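Local coordinates for PixA inclusion body protein (Burkholderia cenocepacia, PDB 4LZK), which is of unknown function but belongs to the PixA family of inclusion body proteins and may contribute to such bodies in bacteria, at the interface of chains A and B. Residues are numbered along the deposited sequence; one frame, centred on the assembly and turned at random. Chains: chain A/B, PixA inclusion body protein.

The interface of chains A and B. Residues chain A 21-23, 85, 143; chain B 89-91, 93.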
loop_
_atom_site.group_PDB
_atom_site.type_symbol
_atom_site.label_atom_id
_atom_site.label_comp_id
_atom_site.label_asym_id
_atom_site.label_seq_id
_atom_site.Cartn_x
_atom_site.Cartn_y
_atom_site.Cartn_z
ATOM N N GLN A 21 2.930 -12.709 16.682
ATOM C CA GLN A 21 2.629 -11.589 17.604
ATOM C C GLN A 21 1.923 -10.455 16.797
ATOM O O GLN A 21 2.397 -10.096 15.672
ATOM C CB GLN A 21 3.929 -11.114 18.211
ATOM C CG GLN A 21 4.747 -12.166 18.979
ATOM C CD GLN A 21 6.114 -11.583 19.472
ATOM O OE1 GLN A 21 6.937 -11.091 18.687
ATOM N NE2 GLN A 21 6.340 -11.652 20.706
ATOM N N ILE A 22 0.805 -9.980 17.275
ATOM C CA ILE A 22 0.016 -8.900 16.643
ATOM C C ILE A 22 -0.018 -7.699 17.608
ATOM O O ILE A 22 -0.319 -7.885 18.834
ATOM C CB ILE A 22 -1.358 -9.360 16.269
ATOM C CG1 ILE A 22 -1.345 -10.639 15.440
ATOM C CG2 ILE A 22 -2.169 -8.306 15.579
ATOM C CD1 ILE A 22 -2.732 -11.263 15.296
ATOM N N LEU A 23 0.296 -6.487 17.119
ATOM C CA LEU A 23 0.245 -5.291 17.918
ATOM C C LEU A 23 -0.706 -4.315 17.261
ATOM O O LEU A 23 -0.540 -4.001 16.067
ATOM C CB LEU A 23 1.592 -4.669 18.077
ATOM C CG LEU A 23 1.565 -3.456 18.989
ATOM C CD1 LEU A 23 1.221 -3.895 20.450
ATOM C CD2 LEU A 23 2.853 -2.721 18.987
HETATM N N MSE A 85 -1.847 -7.705 21.362
HETATM C CA MSE A 85 -1.694 -6.648 22.395
HETATM C C MSE A 85 -2.018 -5.303 21.801
HETATM O O MSE A 85 -2.062 -5.156 20.555
HETATM C CB MSE A 85 -0.268 -6.620 22.913
HETATM C CG MSE A 85 0.156 -7.996 23.383
HETATM SE SE MSE A 85 1.843 -7.908 24.298
HETATM C CE MSE A 85 1.613 -6.491 25.611
ATOM N N PHE A 143 1.326 -6.349 31.880
ATOM C CA PHE A 143 0.772 -6.303 30.545
ATOM C C PHE A 143 -0.194 -7.443 30.390
ATOM O O PHE A 143 -0.174 -8.462 31.109
ATOM C CB PHE A 143 1.903 -6.492 29.464
ATOM C CG PHE A 143 2.992 -5.485 29.454
ATOM C CD1 PHE A 143 4.091 -5.622 30.255
ATOM C CD2 PHE A 143 2.966 -4.428 28.553
ATOM C CE1 PHE A 143 5.142 -4.756 30.179
ATOM C CE2 PHE A 143 4.016 -3.525 28.457
ATOM C CZ PHE A 143 5.115 -3.694 29.258
ATOM N N LEU B 89 7.030 -5.946 19.161
ATOM C CA LEU B 89 5.737 -6.452 18.756
ATOM C C LEU B 89 4.925 -6.940 19.952
ATOM O O LEU B 89 3.688 -6.993 19.875
ATOM C CB LEU B 89 5.846 -7.553 17.693
ATOM C CG LEU B 89 6.101 -7.045 16.259
ATOM C CD1 LEU B 89 6.660 -8.157 15.363
ATOM C CD2 LEU B 89 4.736 -6.484 15.735
ATOM N N ALA B 90 5.602 -7.280 21.043
ATOM C CA ALA B 90 4.870 -7.540 22.278
ATOM C C ALA B 90 5.019 -6.421 23.253
ATOM O O ALA B 90 5.040 -6.624 24.463
ATOM C CB ALA B 90 5.226 -8.877 22.880
ATOM N N ASP B 91 5.136 -5.209 22.717
ATOM C CA ASP B 91 5.141 -3.977 23.504
ATOM C C ASP B 91 6.158 -3.944 24.618
ATOM O O ASP B 91 5.878 -3.416 25.720
ATOM C CB ASP B 91 3.736 -3.666 24.050
ATOM C CG ASP B 91 3.577 -2.197 24.371
ATOM O OD1 ASP B 91 4.363 -1.388 23.811
ATOM O OD2 ASP B 91 2.694 -1.827 25.155
ATOM N N SER B 93 7.136 -6.221 26.507
ATOM C CA SER B 93 6.702 -7.063 27.665
ATOM C C SER B 93 7.670 -8.276 27.896
ATOM O O SER B 93 7.691 -8.834 28.940
ATOM C CB SER B 93 5.279 -7.557 27.464
ATOM O OG SER B 93 5.185 -8.449 26.398
HETATM O O HOH W 1 1.772 -8.856 20.620
#
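The loop of chain B from B:Leu89 to B:Ser93 lies against three strands of chain A, 19-26, 81-88 and 143-149, and turns at B:Asp91, whose phi and psi of 54° and 38° are left-handed helical. The patch illustrates how a loop may dock on a sheet largely through packing, since no nitrogen or oxygen of either chain comes close enough to the other for a direct hydrogen bond. A water bridges instead, 2.9 Å from A:Ile22 O and 2.8 Å from B:Leu89 O, joining two backbone carbonyls. Beside it, A:Leu23 CB packs on that same B:Leu89 oxygen. A:Gln21 extends toward the loop, its side chain slanting across that of B:Leu89, with NE2 3.7 Å from B:Ala90 CB and OE1 near B:Leu89 CB. In the middle, the selenium of selenomethionine A:Met85 rests 3.4 Å from B:Ala90 O, and the bend at chi3 (51°) carries its methyl CE to B:Asp91 CB. A:Phe143 closes the far end: its CE2 meets B:Asp91 O, while the carboxylate of B:Asp91 stands nearly perpendicular to the ring. The same ring takes B:Ser93 CB over one face, toward its rim, in a CH-pi contact 3.7 Å from the centroid. The two-fold symmetry of the interface repeats the patch with chains exchanged, though the structure alone does not prove this pairing biological. Within the loop, the hydroxyl B:Ser93 OG donates to B:Ala90 O at 2.7 Å, in the carbonyl plane.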